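Local coordinates for protein mirolysin (PDB 6R7V) that hydrolyses peptide bonds as a zinc-dependent metallopeptidase of the pappalysin family and is probably held latent as a zymogen by a cysteine switch, at residues 71-76 against 189-194; 75-80 against 264-269; 162-167 against 202-207. The protein carries 1 engineered substitution. One frame throughout, in Å; residues are numbered along the deposited sequence.

Contact 1 (71-76 against 189-194); sequences IQVLNE and FGRDGS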
ATOM      1  N   ILE A  71      -6.400  -0.253  10.918  1.00 14.07           N
ATOM      2  CA  ILE A  71      -7.261   0.709  10.240  1.00 13.71           C
ATOM      3  C   ILE A  71      -6.995   2.102  10.808  1.00 14.87           C
ATOM      4  O   ILE A  71      -6.941   3.089  10.047  1.00 15.28           O
ATOM      5  CB  ILE A  71      -8.735   0.297  10.372  1.00 16.32           C
ATOM      6  CG1 ILE A  71      -8.930  -1.122   9.815  1.00 17.94           C
ATOM      7  CG2 ILE A  71      -9.638   1.299   9.605  1.00 18.84           C
ATOM      8  CD1 ILE A  71      -8.469  -1.359   8.323  1.00 25.13           C
ATOM      9  N   GLN A  72      -6.764   2.172  12.133  1.00 14.29           N
ATOM     10  CA  GLN A  72      -6.407   3.445  12.790  1.00 14.14           C
ATOM     11  C   GLN A  72      -5.123   4.032  12.185  1.00 14.73           C
ATOM     12  O   GLN A  72      -5.079   5.223  11.845  1.00 15.50           O
ATOM     13  CB  GLN A  72      -6.214   3.220  14.286  1.00 15.72           C
ATOM     14  CG  GLN A  72      -5.947   4.513  15.047  1.00 24.66           C
ATOM     15  CD  GLN A  72      -5.686   4.289  16.521  1.00 47.48           C
ATOM     16  OE1 GLN A  72      -5.288   3.203  16.967  1.00 39.83           O
ATOM     17  NE2 GLN A  72      -5.896   5.331  17.307  1.00 45.13           N
ATOM     18  N   VAL A  73      -4.101   3.184  12.001  1.00 14.01           N
ATOM     19  CA  VAL A  73      -2.836   3.647  11.424  1.00 13.00           C
ATOM     20  C   VAL A  73      -3.047   4.151   9.988  1.00 14.14           C
ATOM     21  O   VAL A  73      -2.510   5.212   9.629  1.00 14.08           O
ATOM     22  CB  VAL A  73      -1.789   2.509  11.458  1.00 14.02           C
ATOM     23  CG1 VAL A  73      -0.559   2.859  10.602  1.00 14.39           C
ATOM     24  CG2 VAL A  73      -1.338   2.205  12.893  1.00 14.70           C
ATOM     25  N   LEU A  74      -3.838   3.440   9.164  1.00 13.11           N
ATOM     26  CA  LEU A  74      -4.065   3.933   7.805  1.00 13.09           C
ATOM     27  C   LEU A  74      -4.736   5.295   7.823  1.00 13.38           C
ATOM     28  O   LEU A  74      -4.338   6.182   7.088  1.00 14.05           O
ATOM     29  CB  LEU A  74      -4.900   2.964   6.972  1.00 13.07           C
ATOM     30  CG  LEU A  74      -4.280   1.568   6.726  1.00 14.32           C
ATOM     31  CD1 LEU A  74      -5.262   0.678   5.978  1.00 16.37           C
ATOM     32  CD2 LEU A  74      -3.009   1.672   5.844  1.00 13.97           C
ATOM     33  N   ASN A  75      -5.703   5.478   8.712  1.00 14.06           N
ATOM     34  CA  ASN A  75      -6.391   6.767   8.811  1.00 14.89           C
ATOM     35  C   ASN A  75      -5.475   7.861   9.329  1.00 19.02           C
ATOM     36  O   ASN A  75      -5.636   9.004   8.908  1.00 19.93           O
ATOM     37  CB  ASN A  75      -7.630   6.640   9.667  1.00 15.04           C
ATOM     38  CG  ASN A  75      -8.763   6.014   8.864  1.00 16.86           C
ATOM     39  OD1 ASN A  75      -9.052   6.486   7.776  1.00 19.83           O
ATOM     40  ND2 ASN A  75      -9.403   4.969   9.356  1.00 17.70           N
ATOM     41  N   GLU A  76      -4.492   7.529  10.152  1.00 14.06           N
ATOM     42  CA  GLU A  76      -3.516   8.527  10.571  1.00 12.96           C
ATOM     43  C   GLU A  76      -2.584   8.884   9.439  1.00 13.96           C
ATOM     44  O   GLU A  76      -2.433  10.071   9.088  1.00 13.91           O
ATOM     45  CB  GLU A  76      -2.650   7.993  11.728  1.00 14.67           C
ATOM     46  CG  GLU A  76      -3.413   7.860  13.037  1.00 16.02           C
ATOM     47  CD  GLU A  76      -2.579   7.315  14.188  1.00 21.22           C
ATOM     48  OE1 GLU A  76      -1.346   7.151  14.042  1.00 21.34           O
ATOM     49  OE2 GLU A  76      -3.180   7.029  15.244  1.00 20.89           O
ATOM     50  N   PHE A 189       1.046  -6.741  11.152  1.00 15.14           N
ATOM     51  CA  PHE A 189      -0.252  -6.143  10.916  1.00 14.49           C
ATOM     52  C   PHE A 189      -0.714  -5.495  12.183  1.00 15.79           C
ATOM     53  O   PHE A 189      -0.679  -6.123  13.253  1.00 16.82           O
ATOM     54  CB  PHE A 189      -1.273  -7.197  10.426  1.00 15.02           C
ATOM     55  CG  PHE A 189      -2.472  -6.624   9.726  1.00 15.19           C
ATOM     56  CD1 PHE A 189      -3.688  -6.489  10.388  1.00 17.92           C
ATOM     57  CD2 PHE A 189      -2.370  -6.136   8.426  1.00 16.01           C
ATOM     58  CE1 PHE A 189      -4.798  -5.947   9.730  1.00 16.45           C
ATOM     59  CE2 PHE A 189      -3.471  -5.577   7.784  1.00 18.78           C
ATOM     60  CZ  PHE A 189      -4.689  -5.532   8.421  1.00 17.21           C
ATOM     61  N   GLY A 190      -1.138  -4.246  12.075  1.00 14.50           N
ATOM     62  CA  GLY A 190      -1.564  -3.508  13.258  1.00 15.20           C
ATOM     63  C   GLY A 190      -0.411  -2.884  14.006  1.00 16.80           C
ATOM     64  O   GLY A 190       0.769  -3.069  13.658  1.00 17.75           O
ATOM     65  N   ARG A 191      -0.743  -2.120  15.048  1.00 15.24           N
ATOM     66  CA  ARG A 191       0.258  -1.391  15.824  1.00 15.44           C
ATOM     67  C   ARG A 191       0.405  -1.981  17.211  1.00 19.21           C
ATOM     68  O   ARG A 191      -0.603  -2.183  17.893  1.00 19.44           O
ATOM     69  CB  ARG A 191      -0.154   0.083  15.903  1.00 17.52           C
ATOM     70  CG  ARG A 191       0.795   0.925  16.762  1.00 17.77           C
ATOM     71  CD  ARG A 191       0.734   2.396  16.355  1.00 20.64           C
ATOM     72  NE  ARG A 191      -0.594   2.964  16.620  1.00 20.30           N
ATOM     73  CZ  ARG A 191      -0.983   4.153  16.163  1.00 22.43           C
ATOM     74  NH1 ARG A 191      -0.178   4.873  15.394  1.00 19.66           N
ATOM     75  NH2 ARG A 191      -2.192   4.614  16.448  1.00 23.22           N
ATOM     76  N   ASP A 192       1.663  -2.213  17.651  1.00 18.83           N
ATOM     77  CA  ASP A 192       1.955  -2.777  18.979  1.00 18.68           C
ATOM     78  C   ASP A 192       1.202  -4.132  19.083  1.00 21.87           C
ATOM     79  O   ASP A 192       1.077  -4.817  18.066  1.00 20.47           O
ATOM     80  CB  ASP A 192       1.627  -1.756  20.108  1.00 20.31           C
ATOM     81  CG  ASP A 192       2.333  -0.416  19.926  1.00 26.42           C
ATOM     82  OD1 ASP A 192       3.409  -0.388  19.283  1.00 25.96           O
ATOM     83  OD2 ASP A 192       1.817   0.608  20.441  1.00 32.90           O
ATOM     84  N   GLY A 193       0.717  -4.520  20.267  1.00 20.58           N
ATOM     85  CA  GLY A 193       0.012  -5.788  20.395  1.00 21.29           C
ATOM     86  C   GLY A 193       0.837  -6.964  19.925  1.00 22.70           C
ATOM     87  O   GLY A 193       1.985  -7.125  20.352  1.00 24.29           O
ATOM     88  N   SER A 194       0.261  -7.762  19.004  1.00 20.39           N
ATOM     89  CA  SER A 194       0.923  -8.945  18.463  1.00 20.47           C
ATOM     90  C   SER A 194       1.942  -8.639  17.371  1.00 23.20           C
ATOM     91  O   SER A 194       2.676  -9.547  16.954  1.00 24.60           O
ATOM     92  CB  SER A 194      -0.103  -9.931  17.910  1.00 23.44           C
ATOM     93  OG  SER A 194      -0.894  -9.348  16.881  1.00 21.68           O
TER
HETATM   94  O   HOH W   1      -2.885   1.631  17.848  1.00 33.47           O
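Arg191 carries this contact, reaching from the loop 189-194 to Glu76, Val73 and Gln72 of the helix. Two residues lead up to it. Phe189 packs its ring on Ile67 and Gln70, and its carbonyl takes a bond from Gln66. Gly190 gives its backbone N to Gln70. The helix 64-77 that receives them fits the backing helix of metzincins, which runs behind the zinc-binding helix. The loop follows strand 182-185 and leads toward that zinc-binding helix. The Arg191 side chain sets out with CG opposite its backbone N (chi1 177°) and bends at chi3. This presents the guanidinium end-on to Glu76. NH1 bonds Glu76 OE1 and NH2 bonds Glu76 OE2, both at 2.9 Å, in a salt bridge. Both oxygens lie close to the guanidinium plane, but the carboxylate is turned 42° from it. The double grip fixes the rotation of the guanidinium. Val73 CG2 sits over one of its faces, 3.8 Å from Arg191 CZ. Water 1 accepts from Arg191 NE at 2.9 Å and donates to Gln72 OE1 at 3.0 Å. Asp192 then turns to Lys201, with which it forms a salt bridge.

Contact 2 (75-80 against 264-269); sequences NEDFRR and MNYMDY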
ATOM      1  N   ASN A  75      -5.703   5.478   8.712  1.00 14.06           N
ATOM      2  CA  ASN A  75      -6.391   6.767   8.811  1.00 14.89           C
ATOM      3  C   ASN A  75      -5.475   7.861   9.329  1.00 19.02           C
ATOM      4  O   ASN A  75      -5.636   9.004   8.908  1.00 19.93           O
ATOM      5  CB  ASN A  75      -7.630   6.640   9.667  1.00 15.04           C
ATOM      6  CG  ASN A  75      -8.763   6.014   8.864  1.00 16.86           C
ATOM      7  OD1 ASN A  75      -9.052   6.486   7.776  1.00 19.83           O
ATOM      8  ND2 ASN A  75      -9.403   4.969   9.356  1.00 17.70           N
ATOM      9  N   GLU A  76      -4.492   7.529  10.152  1.00 14.06           N
ATOM     10  CA  GLU A  76      -3.516   8.527  10.571  1.00 12.96           C
ATOM     11  C   GLU A  76      -2.584   8.884   9.439  1.00 13.96           C
ATOM     12  O   GLU A  76      -2.433  10.071   9.088  1.00 13.91           O
ATOM     13  CB  GLU A  76      -2.650   7.993  11.728  1.00 14.67           C
ATOM     14  CG  GLU A  76      -3.413   7.860  13.037  1.00 16.02           C
ATOM     15  CD  GLU A  76      -2.579   7.315  14.188  1.00 21.22           C
ATOM     16  OE1 GLU A  76      -1.346   7.151  14.042  1.00 21.34           O
ATOM     17  OE2 GLU A  76      -3.180   7.029  15.244  1.00 20.89           O
ATOM     18  N   ASP A  77      -1.972   7.856   8.804  1.00 12.93           N
ATOM     19  CA  ASP A  77      -0.942   8.151   7.802  1.00 12.29           C
ATOM     20  C   ASP A  77      -1.485   8.808   6.553  1.00 12.91           C
ATOM     21  O   ASP A  77      -0.766   9.637   5.965  1.00 13.80           O
ATOM     22  CB  ASP A  77      -0.211   6.853   7.458  1.00 13.36           C
ATOM     23  CG  ASP A  77       0.576   6.261   8.638  1.00 14.22           C
ATOM     24  OD1 ASP A  77       0.731   6.964   9.672  1.00 14.45           O
ATOM     25  OD2 ASP A  77       1.075   5.123   8.508  1.00 13.98           O
ATOM     26  N   PHE A  78      -2.698   8.452   6.133  1.00 13.17           N
ATOM     27  CA  PHE A  78      -3.310   9.029   4.928  1.00 12.85           C
ATOM     28  C   PHE A  78      -4.061  10.339   5.193  1.00 15.49           C
ATOM     29  O   PHE A  78      -4.689  10.890   4.276  1.00 16.86           O
ATOM     30  CB  PHE A  78      -4.236   7.988   4.281  1.00 13.17           C
ATOM     31  CG  PHE A  78      -3.490   6.923   3.519  1.00 12.36           C
ATOM     32  CD1 PHE A  78      -2.956   5.812   4.177  1.00 12.23           C
ATOM     33  CD2 PHE A  78      -3.259   7.054   2.152  1.00 13.70           C
ATOM     34  CE1 PHE A  78      -2.185   4.872   3.479  1.00 13.39           C
ATOM     35  CE2 PHE A  78      -2.518   6.074   1.448  1.00 14.98           C
ATOM     36  CZ  PHE A  78      -2.008   4.986   2.116  1.00 14.77           C
ATOM     37  N   ARG A  79      -3.969  10.870   6.425  1.00 13.09           N
ATOM     38  CA  ARG A  79      -4.606  12.165   6.715  1.00 13.51           C
ATOM     39  C   ARG A  79      -3.608  13.070   7.454  1.00 15.98           C
ATOM     40  O   ARG A  79      -4.018  14.084   8.048  1.00 16.91           O
ATOM     41  CB  ARG A  79      -5.876  11.952   7.537  1.00 15.81           C
ATOM     42  CG  ARG A  79      -6.978  11.222   6.757  1.00 19.23           C
ATOM     43  CD  ARG A  79      -8.273  11.167   7.553  1.00 22.10           C
ATOM     44  NE  ARG A  79      -8.137  10.495   8.842  1.00 21.42           N
ATOM     45  CZ  ARG A  79      -9.102  10.473   9.755  1.00 26.56           C
ATOM     46  NH1 ARG A  79     -10.251  11.094   9.532  1.00 28.34           N
ATOM     47  NH2 ARG A  79      -8.912   9.861  10.915  1.00 24.83           N
ATOM     48  N   ARG A  80      -2.306  12.722   7.412  1.00 14.85           N
ATOM     49  CA  ARG A  80      -1.258  13.415   8.174  1.00 14.21           C
ATOM     50  C   ARG A  80      -1.710  13.684   9.642  1.00 17.61           C
ATOM     51  O   ARG A  80      -1.519  14.779  10.202  1.00 18.17           O
ATOM     52  CB  ARG A  80      -0.770  14.690   7.476  1.00 17.19           C
ATOM     53  CG  ARG A  80       0.596  15.114   8.049  1.00 18.12           C
ATOM     54  CD  ARG A  80       1.542  15.821   7.086  1.00 18.44           C
ATOM     55  NE  ARG A  80       2.828  16.103   7.732  1.00 16.92           N
ATOM     56  CZ  ARG A  80       3.832  15.230   7.900  1.00 18.81           C
ATOM     57  NH1 ARG A  80       3.717  13.969   7.477  1.00 16.78           N
ATOM     58  NH2 ARG A  80       4.944  15.601   8.531  1.00 20.36           N
ATOM     59  N   MET A 264      12.531   8.711   5.302  1.00 15.94           N
ATOM     60  CA  MET A 264      11.374   8.604   6.205  1.00 15.12           C
ATOM     61  C   MET A 264      10.034   8.591   5.421  1.00 16.18           C
ATOM     62  O   MET A 264       8.958   8.637   6.018  1.00 16.27           O
ATOM     63  CB  MET A 264      11.400   9.684   7.305  1.00 16.10           C
ATOM     64  CG  MET A 264      11.172  11.135   6.876  1.00 16.64           C
ATOM     65  SD  MET A 264      12.318  11.855   5.671  1.00 17.91           S
ATOM     66  CE  MET A 264      13.864  11.732   6.565  1.00 17.51           C
ATOM     67  N   ASN A 265      10.124   8.535   4.102  1.00 13.56           N
ATOM     68  CA  ASN A 265       8.945   8.362   3.244  1.00 13.82           C
ATOM     69  C   ASN A 265       8.418   6.957   3.422  1.00 14.10           C
ATOM     70  O   ASN A 265       9.206   6.006   3.499  1.00 14.00           O
ATOM     71  CB  ASN A 265       9.331   8.602   1.795  1.00 14.54           C
ATOM     72  CG  ASN A 265       8.112   8.753   0.908  1.00 14.61           C
ATOM     73  OD1 ASN A 265       7.559   7.769   0.425  1.00 15.45           O
ATOM     74  ND2 ASN A 265       7.643   9.989   0.732  1.00 15.07           N
ATOM     75  N   TYR A 266       7.080   6.788   3.437  1.00 13.37           N
ATOM     76  CA  TYR A 266       6.534   5.433   3.583  1.00 13.45           C
ATOM     77  C   TYR A 266       6.921   4.487   2.460  1.00 13.80           C
ATOM     78  O   TYR A 266       6.847   3.261   2.663  1.00 13.77           O
ATOM     79  CB  TYR A 266       4.998   5.485   3.642  1.00 14.41           C
ATOM     80  CG  TYR A 266       4.457   6.314   4.799  1.00 12.79           C
ATOM     81  CD1 TYR A 266       4.805   6.030   6.109  1.00 14.93           C
ATOM     82  CD2 TYR A 266       3.623   7.403   4.572  1.00 11.85           C
ATOM     83  CE1 TYR A 266       4.369   6.825   7.167  1.00 13.08           C
ATOM     84  CE2 TYR A 266       3.144   8.179   5.629  1.00 11.83           C
ATOM     85  CZ  TYR A 266       3.533   7.894   6.917  1.00 13.30           C
ATOM     86  OH  TYR A 266       3.082   8.666   7.953  1.00 16.30           O
ATOM     87  N   MET A 267       7.323   5.006   1.294  1.00 13.37           N
ATOM     88  CA  MET A 267       7.664   4.161   0.163  1.00 12.80           C
ATOM     89  C   MET A 267       9.147   3.787   0.120  1.00 15.43           C
ATOM     90  O   MET A 267       9.614   3.277  -0.894  1.00 16.41           O
ATOM     91  CB  MET A 267       7.235   4.831  -1.150  1.00 13.87           C
ATOM     92  CG  MET A 267       5.709   5.100  -1.202  1.00 13.53           C
ATOM     93  SD  MET A 267       4.621   3.736  -0.637  1.00 13.90           S
ATOM     94  CE  MET A 267       5.030   2.456  -1.863  1.00 13.60           C
ATOM     95  N   ASP A 268       9.856   3.970   1.243  1.00 15.24           N
ATOM     96  CA  ASP A 268      11.221   3.456   1.364  1.00 14.61           C
ATOM     97  C   ASP A 268      11.126   2.098   2.103  1.00 18.68           C
ATOM     98  O   ASP A 268      10.025   1.553   2.258  1.00 16.78           O
ATOM     99  CB  ASP A 268      12.163   4.479   2.072  1.00 17.00           C
ATOM    100  CG  ASP A 268      13.632   4.349   1.651  1.00 17.01           C
ATOM    101  OD1 ASP A 268      14.051   3.236   1.276  1.00 18.73           O
ATOM    102  OD2 ASP A 268      14.345   5.356   1.679  1.00 18.82           O
ATOM    103  N   TYR A 269      12.278   1.527   2.524  1.00 17.71           N
ATOM    104  CA  TYR A 269      12.343   0.231   3.207  1.00 17.36           C
ATOM    105  C   TYR A 269      12.772   0.367   4.658  1.00 20.49           C
ATOM    106  O   TYR A 269      13.194  -0.611   5.277  1.00 21.61           O
ATOM    107  CB  TYR A 269      13.300  -0.738   2.488  1.00 19.08           C
ATOM    108  CG  TYR A 269      12.742  -1.524   1.322  1.00 18.22           C
ATOM    109  CD1 TYR A 269      11.388  -1.449   0.982  1.00 19.48           C
ATOM    110  CD2 TYR A 269      13.552  -2.389   0.594  1.00 19.39           C
ATOM    111  CE1 TYR A 269      10.860  -2.236  -0.042  1.00 19.80           C
ATOM    112  CE2 TYR A 269      13.041  -3.162  -0.442  1.00 19.93           C
ATOM    113  CZ  TYR A 269      11.691  -3.093  -0.747  1.00 22.58           C
ATOM    114  OH  TYR A 269      11.200  -3.828  -1.798  1.00 22.70           O
TER
HETATM  115  O   HOH W   2       1.411  10.837   7.128  1.00 14.98           O
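Asp77 and Tyr266 make the direct contact, side chain against side chain. The van der Waals part is a close approach of the carboxylate to the phenol end of the ring. It comes about because both side chains set out with CG opposite their own carbonyl carbon (chi1 -65° for Asp77, -60° for Tyr266). Asp77 CG lies 3.8 Å from Tyr266 CZ. The carboxylate and ring planes are only 20° apart, and the approach is oblique. Asp77 OD1 and Tyr266 OH come within 3.4 Å. The stronger polar partners of Asp77 are elsewhere: OD2 takes a bond from Thr206 and a salt bridge from Arg203, both on the zinc-binding helix 203-212.

A water links the same two residues. Water 2 bonds the backbone O of Asp77 at 2.7 Å and Tyr266 OH at 2.9 Å, lying at the ring edge in the ring plane.

Most remaining bonds lie within the segments. A type I beta turn runs from Asn265 to Asp268, and it holds Met267. This fits the Met-turn of metzincins, which lies beneath the zinc site; Met267 touches the zinc ligand His211. Asn265 OD1 accepts from Met267 N at 2.9 Å, an Asx turn within the beta turn. Tyr266 O accepts from ND1 of the zinc ligand His207. In the first segment Arg79 NE bonds Asn75 O at 2.9 Å, where the helix runs out.

Contact 3 (162-167 against 202-207); sequences DLLGYA and GRTATH. With ZN (zinc ion), chain D.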
ATOM      1  N   ASP A 162      10.771 -14.270   5.168  1.00 34.50           N
ATOM      2  CA  ASP A 162      11.326 -13.136   4.457  1.00 33.68           C
ATOM      3  C   ASP A 162      10.309 -12.008   4.179  1.00 35.95           C
ATOM      4  O   ASP A 162      10.459 -10.927   4.741  1.00 38.21           O
ATOM      5  CB  ASP A 162      11.983 -13.629   3.145  1.00 35.38           C
ATOM      6  CG  ASP A 162      12.987 -14.764   3.338  1.00 50.92           C
ATOM      7  OD1 ASP A 162      13.741 -14.729   4.338  1.00 51.02           O
ATOM      8  OD2 ASP A 162      13.018 -15.684   2.490  1.00 59.83           O
ATOM      9  N   LEU A 163       9.286 -12.270   3.354  1.00 26.64           N
ATOM     10  CA  LEU A 163       8.323 -11.314   2.809  1.00 23.57           C
ATOM     11  C   LEU A 163       7.373 -10.659   3.845  1.00 23.11           C
ATOM     12  O   LEU A 163       6.668 -11.353   4.575  1.00 22.95           O
ATOM     13  CB  LEU A 163       7.508 -12.031   1.729  1.00 23.17           C
ATOM     14  CG  LEU A 163       6.586 -11.185   0.850  1.00 25.94           C
ATOM     15  CD1 LEU A 163       7.370 -10.161   0.056  1.00 25.13           C
ATOM     16  CD2 LEU A 163       5.825 -12.075  -0.117  1.00 27.98           C
ATOM     17  N   LEU A 164       7.321  -9.319   3.856  1.00 18.61           N
ATOM     18  CA  LEU A 164       6.431  -8.590   4.774  1.00 16.82           C
ATOM     19  C   LEU A 164       5.059  -8.320   4.167  1.00 17.73           C
ATOM     20  O   LEU A 164       4.072  -8.215   4.906  1.00 16.74           O
ATOM     21  CB  LEU A 164       7.032  -7.235   5.208  1.00 18.13           C
ATOM     22  CG  LEU A 164       8.378  -7.247   5.957  1.00 23.73           C
ATOM     23  CD1 LEU A 164       8.736  -5.856   6.385  1.00 24.50           C
ATOM     24  CD2 LEU A 164       8.362  -8.153   7.157  1.00 28.82           C
ATOM     25  N   GLY A 165       5.007  -8.125   2.856  1.00 15.99           N
ATOM     26  CA  GLY A 165       3.743  -7.805   2.213  1.00 15.67           C
ATOM     27  C   GLY A 165       3.918  -7.573   0.734  1.00 16.81           C
ATOM     28  O   GLY A 165       5.056  -7.463   0.244  1.00 16.06           O
ATOM     29  N   TYR A 166       2.795  -7.500   0.015  1.00 15.59           N
ATOM     30  CA  TYR A 166       2.814  -7.165  -1.402  1.00 15.03           C
ATOM     31  C   TYR A 166       1.459  -6.613  -1.824  1.00 17.90           C
ATOM     32  O   TYR A 166       0.435  -6.883  -1.191  1.00 18.10           O
ATOM     33  CB  TYR A 166       3.242  -8.345  -2.281  1.00 15.82           C
ATOM     34  CG  TYR A 166       2.269  -9.496  -2.379  1.00 17.61           C
ATOM     35  CD1 TYR A 166       1.386  -9.599  -3.452  1.00 18.10           C
ATOM     36  CD2 TYR A 166       2.308 -10.546  -1.462  1.00 18.37           C
ATOM     37  CE1 TYR A 166       0.525 -10.686  -3.577  1.00 18.07           C
ATOM     38  CE2 TYR A 166       1.468 -11.647  -1.592  1.00 18.47           C
ATOM     39  CZ  TYR A 166       0.597 -11.725  -2.667  1.00 19.83           C
ATOM     40  OH  TYR A 166      -0.249 -12.799  -2.792  1.00 22.23           O
ATOM     41  N   ALA A 167       1.455  -5.832  -2.895  1.00 14.94           N
ATOM     42  CA  ALA A 167       0.246  -5.219  -3.412  1.00 14.54           C
ATOM     43  C   ALA A 167       0.127  -5.470  -4.880  1.00 18.53           C
ATOM     44  O   ALA A 167       1.143  -5.660  -5.557  1.00 22.46           O
ATOM     45  CB  ALA A 167       0.307  -3.713  -3.170  1.00 16.46           C
ATOM     46  N   GLY A 202       2.396  -0.644  12.030  1.00 14.56           N
ATOM     47  CA  GLY A 202       1.403  -0.720  10.963  1.00 14.71           C
ATOM     48  C   GLY A 202       1.820  -0.084   9.661  1.00 14.66           C
ATOM     49  O   GLY A 202       0.962   0.106   8.778  1.00 13.50           O
ATOM     50  N   ARG A 203       3.134   0.194   9.483  1.00 13.36           N
ATOM     51  CA  ARG A 203       3.544   0.850   8.237  1.00 12.09           C
ATOM     52  C   ARG A 203       3.743  -0.118   7.075  1.00 14.69           C
ATOM     53  O   ARG A 203       3.853   0.335   5.943  1.00 14.84           O
ATOM     54  CB  ARG A 203       4.801   1.725   8.427  1.00 14.00           C
ATOM     55  CG  ARG A 203       4.467   3.171   8.733  1.00 14.38           C
ATOM     56  CD  ARG A 203       3.716   3.374  10.046  1.00 15.22           C
ATOM     57  NE  ARG A 203       3.264   4.763  10.160  1.00 15.04           N
ATOM     58  CZ  ARG A 203       3.931   5.706  10.811  1.00 15.86           C
ATOM     59  NH1 ARG A 203       5.102   5.431  11.382  1.00 16.94           N
ATOM     60  NH2 ARG A 203       3.462   6.946  10.856  1.00 15.12           N
ATOM     61  N   THR A 204       3.820  -1.421   7.305  1.00 13.89           N
ATOM     62  CA  THR A 204       3.887  -2.364   6.185  1.00 14.58           C
ATOM     63  C   THR A 204       2.611  -2.173   5.345  1.00 14.40           C
ATOM     64  O   THR A 204       2.669  -2.085   4.109  1.00 15.07           O
ATOM     65  CB  THR A 204       4.081  -3.811   6.665  1.00 16.05           C
ATOM     66  OG1 THR A 204       5.303  -3.866   7.411  1.00 16.95           O
ATOM     67  CG2 THR A 204       4.156  -4.790   5.514  1.00 15.45           C
ATOM     68  N   ALA A 205       1.456  -2.059   6.010  1.00 14.08           N
ATOM     69  CA  ALA A 205       0.226  -1.844   5.234  1.00 12.62           C
ATOM     70  C   ALA A 205       0.148  -0.436   4.660  1.00 13.46           C
ATOM     71  O   ALA A 205      -0.378  -0.288   3.571  1.00 13.63           O
ATOM     72  CB  ALA A 205      -1.008  -2.130   6.094  1.00 14.01           C
ATOM     73  N   THR A 206       0.657   0.599   5.371  1.00 12.14           N
ATOM     74  CA  THR A 206       0.646   1.943   4.760  1.00 11.31           C
ATOM     75  C   THR A 206       1.420   1.921   3.451  1.00 13.78           C
ATOM     76  O   THR A 206       0.937   2.435   2.424  1.00 13.54           O
ATOM     77  CB  THR A 206       1.289   2.965   5.721  1.00 12.21           C
ATOM     78  OG1 THR A 206       0.430   3.011   6.872  1.00 13.74           O
ATOM     79  CG2 THR A 206       1.345   4.377   5.128  1.00 12.12           C
ATOM     80  N   HIS A 207       2.602   1.269   3.474  1.00 11.92           N
ATOM     81  CA  HIS A 207       3.455   1.150   2.294  1.00 12.01           C
ATOM     82  C   HIS A 207       2.725   0.361   1.175  1.00 13.04           C
ATOM     83  O   HIS A 207       2.727   0.795   0.012  1.00 14.08           O
ATOM     84  CB  HIS A 207       4.734   0.442   2.753  1.00 13.11           C
ATOM     85  CG  HIS A 207       5.706   0.095   1.677  1.00 14.02           C
ATOM     86  ND1 HIS A 207       6.887   0.798   1.521  1.00 14.28           N
ATOM     87  CD2 HIS A 207       5.672  -0.919   0.779  1.00 13.57           C
ATOM     88  CE1 HIS A 207       7.526   0.197   0.534  1.00 14.15           C
ATOM     89  NE2 HIS A 207       6.814  -0.830   0.043  1.00 13.37           N
TER
HETATM   90 ZN    ZN D 403       6.991  -1.934  -1.640  0.74 16.41          ZN
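Thr204 meets Leu164 and Gly165 with its methyl group, and the contact is purely van der Waals. Thr204 CG2 lies 3.5 Å from the backbone O of Leu164 and 3.8 Å from Leu164 CB. The methyl is turned away from the backbone N of Thr204, and this aims it at Leu164, just ahead of strand 165-167. The two side chains cross at about a right angle, with Leu164 CD1 4.1 Å from Thr204 OG1. That hydroxyl has its polar partner in Arg4. Gly165 has no side chain on the face turned to the helix, so its backbone can lie close to Thr204. Its N, 4.3 Å from Thr204 CG2, is buried and has no partner in the model.

Backbone bonds start the helix. Gly202 is at the N-cap position. His207 N bonds Arg203 O at 2.9 Å, while Thr206 N to Gly202 O is weak. In the first segment, strand 165-167 pairs antiparallel with strand 182-185. The carbonyls of Gly165 and Ala167 bond Gly7 and Ser8.

The metal bond belongs to His207, whose NE2 binds zinc at 2.0 Å. His211, His217 and Cys6 complete the site. Helix 203-212 is thus the active-site helix of the metzincin fold. A threonine methyl near its start rests on Leu164 and Gly165, while a histidine one turn on holds the metal. The N-terminal segment with Cys6 runs beside strand 165-167 and reaches the zinc. A cysteine thiol at the fourth zinc position is consistent with cysteine-switch latency: it occupies a place on the metal that catalysis would need.

Contacts 1 and 2 both use helix 64-77 and share Asn75 and Glu76, but at different depths. Contact 1 is partly buried, and its chemistry is a charged pair with a water beside it. Contact 2 is buried, and its acid is tied to the helix of contact 3 through Thr206 and Arg203. Contact 3 is also buried but apolar across its segments. Helix 203-212 lies among all three: Val73 and Leu74 of contact 1 pack on it, and contact 2 reaches it through Asp77 and Tyr266 O. Charge is not confined to the surface: the buried Asp77 is also paired, with Arg203, while contact 3 alone has no polar bond or close polar pair across its segments.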